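Local coordinates for protein pinoresinol-lariciresinol reductase (Thuja plicata, PDB 1QYD) that reduces pinoresinol to lariciresinol and then to secoisolariciresinol in lignan biosynthesis, taking the 4R-hydride from NADPH, at residues I193-E197 with D198-T202; Y203-K206 with S207-D210; P211-N215 with K216-I220; M159-G162 with Y163-S167; H92-E95 with Q96-L99. All coordinates share one frame; numbering follows the deposited sequence.

Contact 1: residues I193-E197 with D198-T202; sequences IWVDE and DDVGT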
loop_
_atom_site.group_PDB
_atom_site.type_symbol
_atom_site.label_atom_id
_atom_site.label_comp_id
_atom_site.label_asym_id
_atom_site.label_seq_id
_atom_site.Cartn_x
_atom_site.Cartn_y
_atom_site.Cartn_z
ATOM N N ILE A 193 6.377 17.942 20.515
ATOM C CA ILE A 193 5.749 17.507 21.747
ATOM C C ILE A 193 6.225 16.091 21.918
ATOM O O ILE A 193 6.347 15.342 20.963
ATOM C CB ILE A 193 4.190 17.659 21.593
ATOM C CG1 ILE A 193 3.880 19.131 21.415
ATOM C CG2 ILE A 193 3.429 17.170 22.819
ATOM C CD1 ILE A 193 2.436 19.404 21.149
ATOM N N TRP A 194 6.543 15.690 23.128
ATOM C CA TRP A 194 7.198 14.428 23.341
ATOM C C TRP A 194 6.440 13.766 24.493
ATOM O O TRP A 194 6.290 14.444 25.523
ATOM C CB TRP A 194 8.664 14.746 23.684
ATOM C CG TRP A 194 9.468 15.675 22.753
ATOM C CD1 TRP A 194 9.252 17.035 22.738
ATOM C CD2 TRP A 194 10.446 15.317 21.867
ATOM N NE1 TRP A 194 10.053 17.549 21.849
ATOM C CE2 TRP A 194 10.777 16.562 21.317
ATOM C CE3 TRP A 194 11.115 14.176 21.435
ATOM C CZ2 TRP A 194 11.759 16.687 20.341
ATOM C CZ3 TRP A 194 12.112 14.300 20.451
ATOM C CH2 TRP A 194 12.431 15.540 19.906
ATOM N N VAL A 195 5.906 12.510 24.381
ATOM C CA VAL A 195 5.104 11.879 25.444
ATOM C C VAL A 195 5.453 10.430 25.803
ATOM O O VAL A 195 5.661 9.550 24.974
ATOM C CB VAL A 195 3.573 11.934 25.087
ATOM C CG1 VAL A 195 2.729 11.510 26.282
ATOM C CG2 VAL A 195 3.117 13.365 24.819
ATOM N N ASP A 196 5.535 10.159 27.105
ATOM C CA ASP A 196 5.856 8.826 27.591
ATOM C C ASP A 196 4.726 7.936 27.142
ATOM O O ASP A 196 3.550 8.316 27.189
ATOM C CB ASP A 196 5.961 8.834 29.117
ATOM C CG ASP A 196 6.190 7.491 29.821
ATOM O OD1 ASP A 196 6.790 6.577 29.242
ATOM O OD2 ASP A 196 5.771 7.366 30.981
ATOM N N GLU A 197 5.126 6.767 26.660
ATOM C CA GLU A 197 4.183 5.787 26.151
ATOM C C GLU A 197 3.105 5.368 27.154
ATOM O O GLU A 197 1.974 5.045 26.777
ATOM C CB GLU A 197 4.957 4.595 25.688
ATOM C CG GLU A 197 5.908 4.956 24.555
ATOM C CD GLU A 197 7.353 5.225 24.953
ATOM O OE1 GLU A 197 7.658 5.628 26.074
ATOM O OE2 GLU A 197 8.196 4.993 24.098
ATOM N N ASP A 198 3.429 5.419 28.443
ATOM C CA ASP A 198 2.445 5.187 29.458
ATOM C C ASP A 198 1.557 6.409 29.617
ATOM O O ASP A 198 0.393 6.221 29.937
ATOM C CB ASP A 198 3.061 4.909 30.811
ATOM C CG ASP A 198 3.913 3.665 31.007
ATOM O OD1 ASP A 198 4.225 3.442 32.180
ATOM O OD2 ASP A 198 4.290 2.952 30.062
ATOM N N ASP A 199 1.978 7.668 29.437
ATOM C CA ASP A 199 1.035 8.764 29.591
ATOM C C ASP A 199 -0.008 8.725 28.488
ATOM O O ASP A 199 -1.144 9.085 28.773
ATOM C CB ASP A 199 1.733 10.105 29.539
ATOM C CG ASP A 199 2.653 10.408 30.703
ATOM O OD1 ASP A 199 3.574 11.192 30.457
ATOM O OD2 ASP A 199 2.444 9.903 31.818
ATOM N N VAL A 200 0.353 8.275 27.263
ATOM C CA VAL A 200 -0.565 8.075 26.118
ATOM C C VAL A 200 -1.654 6.993 26.346
ATOM O O VAL A 200 -2.800 7.128 25.936
ATOM C CB VAL A 200 0.272 7.712 24.872
ATOM C CG1 VAL A 200 -0.616 7.462 23.656
ATOM C CG2 VAL A 200 1.235 8.839 24.594
ATOM N N GLY A 201 -1.330 5.890 27.012
ATOM C CA GLY A 201 -2.263 4.851 27.333
ATOM C C GLY A 201 -3.177 5.368 28.393
ATOM O O GLY A 201 -4.374 5.275 28.204
ATOM N N THR A 202 -2.655 5.944 29.473
ATOM C CA THR A 202 -3.443 6.474 30.586
ATOM C C THR A 202 -4.458 7.509 30.113
ATOM O O THR A 202 -5.615 7.461 30.531
ATOM C CB THR A 202 -2.552 7.131 31.641
ATOM O OG1 THR A 202 -1.629 6.166 32.160
ATOM C CG2 THR A 202 -3.392 7.674 32.786
#
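A strand-to-helix junction with an aspartate at the N-cap is the motif here: strand 191-195 ends at Val195, Asp196 takes the N-cap position, and Asp199 and Val200 lie in the first turn of helix 197-207. Asp196 O accepts the helix's first full backbone bond, from Val200 N at 3.2 Å, and a weak bond from Asp199 N. Small acidic side chains suit this place, where backbone N-H groups are exposed at the positive end of the helix dipole. CG of Asp196 is anti to the backbone N (chi1 176°), which turns the carboxylate along the side chain of Asp198; the two point the same way, their planes 30° apart. OD2 of Asp196 lies 4.4 Å from OD1 of Asp198 and 4.3 Å from OD2 of Asp199, a cluster of like charge that the helix end probably eases; Asp196 OD1 also has a long, weak ion pair with Arg311. Asp199 OD1 is satisfied by Val303 N, and Glu197, directed away from residues 198-202, bonds to Tyr308 OH through OE1. On the apolar side, the branched valines fill the angle between strand and helix. CG1 of Val195 meets CG2 of Val200 at 3.5 Å and also touches CB of Asp199, so the last strand residue packs against the first helical turn. Val200 further touches Ile16, a residue inferred to bind NADP(+). Asp198 O, in the same first turn, is gripped twice by Thr202 one turn on, whose N and OG1 approach from opposite faces of the carbonyl plane, OG1 at 3.0 Å.

Contact 2: residues Y203-K206 with S207-D210; sequences YTIK and SIDD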
loop_
_atom_site.group_PDB
_atom_site.type_symbol
_atom_site.label_atom_id
_atom_site.label_comp_id
_atom_site.label_asym_id
_atom_site.label_seq_id
_atom_site.Cartn_x
_atom_site.Cartn_y
_atom_site.Cartn_z
ATOM N N TYR A 203 -4.057 8.435 29.232
ATOM C CA TYR A 203 -4.952 9.440 28.714
ATOM C C TYR A 203 -5.963 8.884 27.715
ATOM O O TYR A 203 -7.004 9.532 27.521
ATOM C CB TYR A 203 -4.154 10.566 28.035
ATOM C CG TYR A 203 -3.516 11.548 28.999
ATOM C CD1 TYR A 203 -2.156 11.880 28.875
ATOM C CD2 TYR A 203 -4.283 12.083 30.035
ATOM C CE1 TYR A 203 -1.558 12.737 29.789
ATOM C CE2 TYR A 203 -3.686 12.940 30.948
ATOM C CZ TYR A 203 -2.332 13.254 30.821
ATOM O OH TYR A 203 -1.765 14.065 31.777
ATOM N N THR A 204 -5.703 7.745 27.025
ATOM C CA THR A 204 -6.719 7.229 26.125
ATOM C C THR A 204 -7.733 6.432 26.921
ATOM O O THR A 204 -8.887 6.449 26.497
ATOM C CB THR A 204 -6.195 6.301 24.985
ATOM O OG1 THR A 204 -5.555 5.212 25.583
ATOM C CG2 THR A 204 -5.198 6.953 24.091
ATOM N N ILE A 205 -7.416 5.773 28.055
ATOM C CA ILE A 205 -8.468 5.080 28.772
ATOM C C ILE A 205 -9.336 6.036 29.595
ATOM O O ILE A 205 -10.475 5.715 29.962
ATOM C CB ILE A 205 -7.807 3.951 29.609
ATOM C CG1 ILE A 205 -7.692 2.770 28.691
ATOM C CG2 ILE A 205 -8.632 3.412 30.746
ATOM C CD1 ILE A 205 -6.569 2.914 27.652
ATOM N N LYS A 206 -8.820 7.244 29.844
ATOM C CA LYS A 206 -9.593 8.319 30.468
ATOM C C LYS A 206 -10.483 9.112 29.477
ATOM O O LYS A 206 -11.429 9.770 29.902
ATOM C CB LYS A 206 -8.632 9.275 31.177
ATOM C CG LYS A 206 -7.890 8.576 32.312
ATOM C CD LYS A 206 -7.510 9.577 33.376
ATOM C CE LYS A 206 -7.091 8.764 34.567
ATOM N NZ LYS A 206 -7.379 9.461 35.786
ATOM N N SER A 207 -10.224 9.104 28.155
ATOM C CA SER A 207 -11.096 9.720 27.184
ATOM C C SER A 207 -12.370 8.898 26.985
ATOM O O SER A 207 -13.465 9.443 26.914
ATOM C CB SER A 207 -10.404 9.844 25.842
ATOM O OG SER A 207 -9.924 8.617 25.308
ATOM N N ILE A 208 -12.130 7.581 26.928
ATOM C CA ILE A 208 -12.996 6.454 26.638
ATOM C C ILE A 208 -14.478 6.603 26.839
ATOM O O ILE A 208 -15.259 6.373 25.917
ATOM C CB ILE A 208 -12.379 5.280 27.450
ATOM C CG1 ILE A 208 -11.474 4.569 26.486
ATOM C CG2 ILE A 208 -13.356 4.268 28.002
ATOM C CD1 ILE A 208 -10.952 3.211 27.025
ATOM N N ASP A 209 -14.839 6.993 28.056
ATOM C CA ASP A 209 -16.228 7.172 28.441
ATOM C C ASP A 209 -16.636 8.640 28.577
ATOM O O ASP A 209 -17.781 8.902 28.944
ATOM C CB ASP A 209 -16.485 6.472 29.781
ATOM C CG ASP A 209 -16.004 5.033 29.906
ATOM O OD1 ASP A 209 -16.259 4.225 29.016
ATOM O OD2 ASP A 209 -15.372 4.712 30.902
ATOM N N ASP A 210 -15.774 9.635 28.295
ATOM C CA ASP A 210 -16.078 11.033 28.532
ATOM C C ASP A 210 -17.004 11.681 27.505
ATOM O O ASP A 210 -16.775 11.564 26.302
ATOM C CB ASP A 210 -14.767 11.792 28.604
ATOM C CG ASP A 210 -14.822 12.772 29.759
ATOM O OD1 ASP A 210 -14.968 13.961 29.499
ATOM O OD2 ASP A 210 -14.741 12.341 30.914
#
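Ile208 lays its CD1 methyl over the backbone and side chain of Ile205, 3.7 Å from CG1 and a little nearer still to CA. The two isoleucines run side by side and point the same way, so a single apolar patch bridges the end region of helix 197-207 and the chain that leaves it. Closer in, the packing is tight: CB of Ile208 sits 3.2 Å from Ile205 O, and its CG1 lies at the same distance from Thr204 O. Ile205 carries the patch on to Ile20 and Ala23 of helix 17-26, and Ile208 presses on Val79 and Ile81 of strand 79-82, places where a bulky branched side chain is apt. Thr204 O is the polar focus. Ser207 OG donates to it at 2.7 Å, tilted 29° from the carbonyl plane, while Ser207 N and Ile208 N add weak bonds as the helical pattern runs out. The hydroxyl reaches back because chi1 of 57° sets OG between the backbone N and the carbonyl carbon. An alanine at position Ser207 would remove the short hydroxyl bond and is likely to leave Thr204 O relying on the two weak backbone donors. Lys206, on the more open side, holds its charge to Glu299 in a salt bridge. Beyond the serine the chain folds into a type I beta turn from Ser207 to Asp210, closed by Asp210 N to Ser207 O at 2.7 Å: a helix end passing straight into a turn beside the Rossmann-type parallel sheet.

Contact 3: residues P211-N215 with K216-I220; sequences PQTLN and KTMYI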
loop_
_atom_site.group_PDB
_atom_site.type_symbol
_atom_site.label_atom_id
_atom_site.label_comp_id
_atom_site.label_asym_id
_atom_site.label_seq_id
_atom_site.Cartn_x
_atom_site.Cartn_y
_atom_site.Cartn_z
ATOM N N PRO A 211 -18.081 12.359 27.924
ATOM C CA PRO A 211 -18.995 13.094 27.055
ATOM C C PRO A 211 -18.359 14.166 26.201
ATOM O O PRO A 211 -18.764 14.411 25.065
ATOM C CB PRO A 211 -20.046 13.652 27.989
ATOM C CG PRO A 211 -19.366 13.639 29.331
ATOM C CD PRO A 211 -18.618 12.321 29.277
ATOM N N GLN A 212 -17.341 14.765 26.817
ATOM C CA GLN A 212 -16.505 15.787 26.225
ATOM C C GLN A 212 -15.624 15.310 25.079
ATOM O O GLN A 212 -15.347 16.112 24.193
ATOM C CB GLN A 212 -15.580 16.385 27.270
ATOM C CG GLN A 212 -16.275 16.997 28.472
ATOM C CD GLN A 212 -15.573 18.266 28.933
ATOM O OE1 GLN A 212 -15.054 18.352 30.050
ATOM N NE2 GLN A 212 -15.554 19.280 28.057
ATOM N N THR A 213 -15.117 14.061 25.055
ATOM C CA THR A 213 -14.243 13.638 23.968
ATOM C C THR A 213 -14.976 12.980 22.811
ATOM O O THR A 213 -14.393 12.419 21.874
ATOM C CB THR A 213 -13.141 12.706 24.535
ATOM O OG1 THR A 213 -13.715 11.565 25.127
ATOM C CG2 THR A 213 -12.364 13.421 25.596
ATOM N N LEU A 214 -16.294 13.173 22.886
ATOM C CA LEU A 214 -17.257 12.655 21.932
ATOM C C LEU A 214 -17.222 13.353 20.578
ATOM O O LEU A 214 -17.640 14.513 20.430
ATOM C CB LEU A 214 -18.633 12.797 22.531
ATOM C CG LEU A 214 -19.599 11.636 22.573
ATOM C CD1 LEU A 214 -20.763 12.140 23.415
ATOM C CD2 LEU A 214 -19.979 11.131 21.175
ATOM N N ASN A 215 -16.738 12.594 19.588
ATOM C CA ASN A 215 -16.555 13.008 18.197
ATOM C C ASN A 215 -15.474 14.060 17.964
ATOM O O ASN A 215 -15.192 14.471 16.836
ATOM C CB ASN A 215 -17.897 13.508 17.596
ATOM C CG ASN A 215 -18.969 12.423 17.411
ATOM O OD1 ASN A 215 -18.738 11.296 16.977
ATOM N ND2 ASN A 215 -20.218 12.743 17.718
ATOM N N LYS A 216 -14.820 14.428 19.070
ATOM C CA LYS A 216 -13.710 15.354 19.151
ATOM C C LYS A 216 -12.340 14.676 19.028
ATOM O O LYS A 216 -12.165 13.489 19.353
ATOM C CB LYS A 216 -13.792 16.084 20.480
ATOM C CG LYS A 216 -14.819 17.201 20.609
ATOM C CD LYS A 216 -14.534 17.945 21.910
ATOM C CE LYS A 216 -15.258 19.286 22.069
ATOM N NZ LYS A 216 -15.064 19.892 23.379
ATOM N N THR A 217 -11.346 15.457 18.537
ATOM C CA THR A 217 -9.948 15.002 18.443
ATOM C C THR A 217 -9.294 15.318 19.783
ATOM O O THR A 217 -9.492 16.406 20.325
ATOM C CB THR A 217 -9.167 15.714 17.296
ATOM O OG1 THR A 217 -9.872 15.446 16.067
ATOM C CG2 THR A 217 -7.738 15.201 17.152
ATOM N N MET A 218 -8.568 14.356 20.375
ATOM C CA MET A 218 -7.939 14.550 21.669
ATOM C C MET A 218 -6.458 14.679 21.466
ATOM O O MET A 218 -5.797 13.698 21.141
ATOM C CB MET A 218 -8.199 13.371 22.602
ATOM C CG MET A 218 -7.637 13.720 23.960
ATOM S SD MET A 218 -7.426 12.279 25.007
ATOM C CE MET A 218 -8.396 12.933 26.293
ATOM N N TYR A 219 -5.945 15.895 21.621
ATOM C CA TYR A 219 -4.519 16.187 21.515
ATOM C C TYR A 219 -3.856 16.018 22.881
ATOM O O TYR A 219 -4.424 16.368 23.913
ATOM C CB TYR A 219 -4.301 17.621 21.035
ATOM C CG TYR A 219 -4.802 17.952 19.630
ATOM C CD1 TYR A 219 -4.172 17.406 18.517
ATOM C CD2 TYR A 219 -5.886 18.812 19.438
ATOM C CE1 TYR A 219 -4.625 17.720 17.230
ATOM C CE2 TYR A 219 -6.341 19.126 18.159
ATOM C CZ TYR A 219 -5.708 18.580 17.060
ATOM O OH TYR A 219 -6.140 18.893 15.785
ATOM N N ILE A 220 -2.684 15.397 22.972
ATOM C CA ILE A 220 -1.965 15.379 24.236
ATOM C C ILE A 220 -0.857 16.368 23.878
ATOM O O ILE A 220 -0.106 16.210 22.895
ATOM C CB ILE A 220 -1.396 13.995 24.548
ATOM C CG1 ILE A 220 -2.409 12.864 24.393
ATOM C CG2 ILE A 220 -0.953 14.068 25.998
ATOM C CD1 ILE A 220 -2.022 11.483 24.952
#
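Thr213 and Met218 meet at a slant, the methyl CG2 of the threonine facing the methyl CE of the methionine at 4.1 Å. Met218 can reach back because CG is anti to its backbone N (chi1 -174°) and the chain bends only at the last torsion, bringing CE round toward the loop. The flexible unbranched thioether suits packing between a loop and a strand, while Thr213 divides its roles: CG2 goes to the methionine, and OG1 bonds to Ser207 O and to Arg111 NH1. Lys216 takes a quite different course. Extended beyond CG, it lies alongside the carbonyl of Gln212 rather than pointing at it with its ammonium group; CD passes 3.0 Å from Gln212 O, whereas NZ stays 3.9 Å from that oxygen. The aliphatic part of the lysine thus covers the loop backbone, and the charge is carried to the partly exposed side. The backbone link between the two halves is modest, a weak bond of 3.5 Å from Lys216 N to Thr213 O. Asn215 turns the chain with a positive phi of 68°, a left-handed conformation that asparagine accepts readily. On the strand, Thr217 sets CG2 over one face of the Tyr219 ring, near its rim. Strand 217-219 runs between strands 154-156 and 290-292 of a parallel sheet, with backbone bonds to Tyr154 and Ile291, and the buried Met218 packs against Ala293 and Leu296 of helix 293-296.

Contact 4: residues M159-G162 with Y163-S167; sequences MFAG and YFAGS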
loop_
_atom_site.group_PDB
_atom_site.type_symbol
_atom_site.label_atom_id
_atom_site.label_comp_id
_atom_site.label_asym_id
_atom_site.label_seq_id
_atom_site.Cartn_x
_atom_site.Cartn_y
_atom_site.Cartn_z
ATOM N N MET A 159 4.768 12.651 19.663
ATOM C CA MET A 159 5.962 11.837 19.618
ATOM C C MET A 159 6.087 11.045 20.875
ATOM O O MET A 159 5.951 11.606 21.965
ATOM C CB MET A 159 7.235 12.683 19.466
ATOM C CG MET A 159 7.390 13.327 18.094
ATOM S SD MET A 159 8.942 14.228 17.912
ATOM C CE MET A 159 8.422 15.671 18.757
ATOM N N PHE A 160 6.332 9.736 20.709
ATOM C CA PHE A 160 6.557 8.913 21.882
ATOM C C PHE A 160 8.010 9.203 22.220
ATOM O O PHE A 160 8.876 9.228 21.354
ATOM C CB PHE A 160 6.393 7.399 21.606
ATOM C CG PHE A 160 5.087 6.915 20.968
ATOM C CD1 PHE A 160 3.844 7.416 21.362
ATOM C CD2 PHE A 160 5.158 5.974 19.934
ATOM C CE1 PHE A 160 2.694 6.968 20.697
ATOM C CE2 PHE A 160 4.007 5.537 19.279
ATOM C CZ PHE A 160 2.772 6.035 19.657
ATOM N N ALA A 161 8.295 9.487 23.481
ATOM C CA ALA A 161 9.632 9.838 23.913
ATOM C C ALA A 161 10.670 8.737 23.680
ATOM O O ALA A 161 11.798 9.005 23.289
ATOM C CB ALA A 161 9.499 10.186 25.352
ATOM N N GLY A 162 10.309 7.464 23.826
ATOM C CA GLY A 162 11.209 6.363 23.525
ATOM C C GLY A 162 11.355 6.058 22.049
ATOM O O GLY A 162 11.705 4.949 21.664
ATOM N N TYR A 163 11.066 7.021 21.197
ATOM C CA TYR A 163 11.209 6.857 19.765
ATOM C C TYR A 163 11.918 8.078 19.216
ATOM O O TYR A 163 12.599 7.980 18.197
ATOM C CB TYR A 163 9.856 6.751 19.102
ATOM C CG TYR A 163 9.615 5.390 18.506
ATOM C CD1 TYR A 163 10.296 4.995 17.359
ATOM C CD2 TYR A 163 8.732 4.519 19.136
ATOM C CE1 TYR A 163 10.096 3.713 16.849
ATOM C CE2 TYR A 163 8.517 3.235 18.636
ATOM C CZ TYR A 163 9.207 2.854 17.499
ATOM O OH TYR A 163 9.001 1.604 17.001
ATOM N N PHE A 164 11.733 9.244 19.855
ATOM C CA PHE A 164 12.374 10.458 19.384
ATOM C C PHE A 164 13.309 11.065 20.417
ATOM O O PHE A 164 14.264 11.713 20.027
ATOM C CB PHE A 164 11.277 11.485 18.920
ATOM C CG PHE A 164 10.638 11.054 17.595
ATOM C CD1 PHE A 164 9.384 10.416 17.582
ATOM C CD2 PHE A 164 11.345 11.188 16.399
ATOM C CE1 PHE A 164 8.857 9.906 16.393
ATOM C CE2 PHE A 164 10.821 10.677 15.216
ATOM C CZ PHE A 164 9.581 10.034 15.217
ATOM N N ALA A 165 13.114 10.892 21.719
ATOM C CA ALA A 165 14.045 11.412 22.725
ATOM C C ALA A 165 15.102 10.415 23.165
ATOM O O ALA A 165 16.048 10.700 23.908
ATOM C CB ALA A 165 13.342 11.821 23.992
ATOM N N GLY A 166 14.834 9.175 22.751
ATOM C CA GLY A 166 15.730 8.057 22.962
ATOM C C GLY A 166 16.876 8.280 22.025
ATOM O O GLY A 166 17.978 8.552 22.459
ATOM N N SER A 167 16.513 8.285 20.746
ATOM C CA SER A 167 17.401 8.570 19.645
ATOM C C SER A 167 17.923 10.010 19.597
ATOM O O SER A 167 18.972 10.239 18.989
ATOM C CB SER A 167 16.670 8.276 18.361
ATOM O OG SER A 167 15.438 8.993 18.418
#
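Met159 runs from CB to SD against the Phe164 ring. Its CB lies 3.6 Å from Phe164 CD1; CG repeats that distance to the same CD1 and comes near CG of the ring; SD sits 3.6 Å from Phe164 CG. The sulfur is 4.2 Å from the ring centroid and 33° off the normal, an oblique Met-aromatic contact in which the side chains cross at about a right angle. At the tip, chi3 (-80°) bends CE off the ring toward Ile193 O of strand 191-195. A polarisable thioether fits well against an aromatic. Phe160 sets its ring beside that of Tyr163, whose CD2 comes to the Phe160 edge, near its plane, 3.9 Å from CD2. Phe160 is also the N-cap of helix 161-164: its O accepts from Phe164 N, at 3.2 Å, and from Tyr163 N, which stands above the carbonyl plane. With an alanine in place of Phe164, CB, CG and SD of Met159 would probably lose the ring they rest on, leaving the thioether freer to turn. Phe164 packs on Leu272 and Ile275 of helix 272-275 and approaches His271, inferred to bind substrate, so this strand-to-helix corner is consistent with a wall of the substrate pocket.

Contact 5: residues H92-E95 with Q96-L99; sequences HILE and QLKL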
loop_
_atom_site.group_PDB
_atom_site.type_symbol
_atom_site.label_atom_id
_atom_site.label_comp_id
_atom_site.label_asym_id
_atom_site.label_seq_id
_atom_site.Cartn_x
_atom_site.Cartn_y
_atom_site.Cartn_z
ATOM N N HIS A 92 -2.046 -2.672 7.276
ATOM C CA HIS A 92 -2.642 -2.997 8.559
ATOM C C HIS A 92 -3.475 -1.879 9.153
ATOM O O HIS A 92 -4.230 -2.101 10.100
ATOM C CB HIS A 92 -1.508 -3.403 9.519
ATOM C CG HIS A 92 -0.147 -2.968 8.989
ATOM N ND1 HIS A 92 0.212 -1.723 8.701
ATOM C CD2 HIS A 92 0.848 -3.820 8.600
ATOM C CE1 HIS A 92 1.383 -1.811 8.133
ATOM N NE2 HIS A 92 1.765 -3.062 8.072
ATOM N N ILE A 93 -3.329 -0.663 8.631
ATOM C CA ILE A 93 -4.150 0.468 9.044
ATOM C C ILE A 93 -5.519 0.399 8.381
ATOM O O ILE A 93 -6.518 0.682 9.035
ATOM C CB ILE A 93 -3.402 1.797 8.693
ATOM C CG1 ILE A 93 -2.483 2.048 9.888
ATOM C CG2 ILE A 93 -4.313 3.013 8.446
ATOM C CD1 ILE A 93 -1.657 3.354 9.821
ATOM N N LEU A 94 -5.559 0.028 7.091
ATOM C CA LEU A 94 -6.768 -0.187 6.292
ATOM C C LEU A 94 -7.579 -1.470 6.540
ATOM O O LEU A 94 -8.555 -1.747 5.851
ATOM C CB LEU A 94 -6.345 -0.118 4.838
ATOM C CG LEU A 94 -6.479 1.155 4.009
ATOM C CD1 LEU A 94 -6.405 2.432 4.822
ATOM C CD2 LEU A 94 -5.380 1.102 3.010
ATOM N N GLU A 95 -7.146 -2.297 7.502
ATOM C CA GLU A 95 -7.821 -3.506 7.987
ATOM C C GLU A 95 -8.941 -3.102 8.912
ATOM O O GLU A 95 -9.935 -3.788 9.077
ATOM C CB GLU A 95 -6.873 -4.392 8.780
ATOM C CG GLU A 95 -5.916 -5.206 7.919
ATOM C CD GLU A 95 -6.440 -6.546 7.383
ATOM O OE1 GLU A 95 -6.952 -7.354 8.170
ATOM O OE2 GLU A 95 -6.293 -6.793 6.181
ATOM N N GLN A 96 -8.725 -1.970 9.566
ATOM C CA GLN A 96 -9.669 -1.306 10.439
ATOM C C GLN A 96 -10.986 -0.960 9.757
ATOM O O GLN A 96 -11.921 -0.605 10.470
ATOM C CB GLN A 96 -9.082 -0.033 10.933
ATOM C CG GLN A 96 -7.806 -0.244 11.666
ATOM C CD GLN A 96 -7.330 1.087 12.182
ATOM O OE1 GLN A 96 -6.628 1.818 11.508
ATOM N NE2 GLN A 96 -7.723 1.453 13.383
ATOM N N LEU A 97 -11.068 -0.974 8.407
ATOM C CA LEU A 97 -12.291 -0.705 7.646
ATOM C C LEU A 97 -13.322 -1.804 7.875
ATOM O O LEU A 97 -14.477 -1.519 8.191
ATOM C CB LEU A 97 -11.909 -0.554 6.170
ATOM C CG LEU A 97 -11.215 0.816 5.866
ATOM C CD1 LEU A 97 -10.563 0.820 4.515
ATOM C CD2 LEU A 97 -12.239 1.933 5.833
ATOM N N LYS A 98 -12.836 -3.057 7.829
ATOM C CA LYS A 98 -13.514 -4.281 8.236
ATOM C C LYS A 98 -14.030 -4.119 9.653
ATOM O O LYS A 98 -15.196 -4.386 9.901
ATOM C CB LYS A 98 -12.575 -5.479 8.268
ATOM C CG LYS A 98 -11.701 -5.726 7.047
ATOM C CD LYS A 98 -11.059 -7.084 7.201
ATOM C CE LYS A 98 -10.518 -7.556 5.861
ATOM N NZ LYS A 98 -9.318 -6.836 5.473
ATOM N N LEU A 99 -13.194 -3.700 10.599
ATOM C CA LEU A 99 -13.663 -3.377 11.946
ATOM C C LEU A 99 -14.700 -2.239 12.029
ATOM O O LEU A 99 -15.488 -2.214 12.968
ATOM C CB LEU A 99 -12.392 -3.090 12.749
ATOM C CG LEU A 99 -12.269 -2.771 14.234
ATOM C CD1 LEU A 99 -13.047 -3.693 15.141
ATOM C CD2 LEU A 99 -10.801 -2.908 14.545
#
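Glu95 and Lys98, three residues apart where the loop passes into helix 96-105, supply the charged part of the contact. Their side chains run side by side and point the same way, and Glu95 OE2 meets Lys98 NZ at 3.1 Å in a salt bridge whose hydrogen bond is weak. Both chains are bent to make it: Glu95 at chi2, and Lys98 at its last torsion (chi4 73°), which folds the ammonium group back toward the carboxylate. Long flexible residues suit a partly exposed position; Lys98 NZ has a long, weak ion pair with Asp65 of the same chain, and Glu95 OE2 one with Lys266 of the second subunit. Apolar contact comes from the leucines. Leu94 CG lies 4.1 Å from Leu97 CD1, again side by side, and the same CD1 is 3.5 Å from Leu94 O. Backbone bonds are few and weak, as might be expected where a turn leads into a helix: Gln96 N reaches Ile93 O at 3.5 Å across a type I beta turn, and Lys98 N reaches Glu95 O at 3.2 Å. The turn closes the loop from strand 79-82 and leads into helix 96-105. On one flank Ile93 and Leu94 rest on helix 133-147, Ile93 touching Lys138, the inferred proton acceptor; on the dimer side, Leu94 and Glu95 pack against Tyr263 of the second subunit.

How the contacts relate
Contacts 1 and 2 share helix 197-207, contact 1 at its start and contact 2 toward its other end, and both are buried; contacts 3, 4 and 5 are only partly so. Contact 3 follows in the chain and returns to contact 2, where Met218 packs on Ser207 and Ile220 on Tyr203. Contact 4 is tied to contact 1 by the pairing of strands 159-160 and 191-195, and both carry an N-cap after a strand; yet contact 1 gathers carboxylates, contact 4 aromatic rings and sulfur. Contact 5 stands apart, its nearest atoms about 11 Å from contact 4 and farther from the others, and it alone pairs opposite charges across its segments and touches the second subunit.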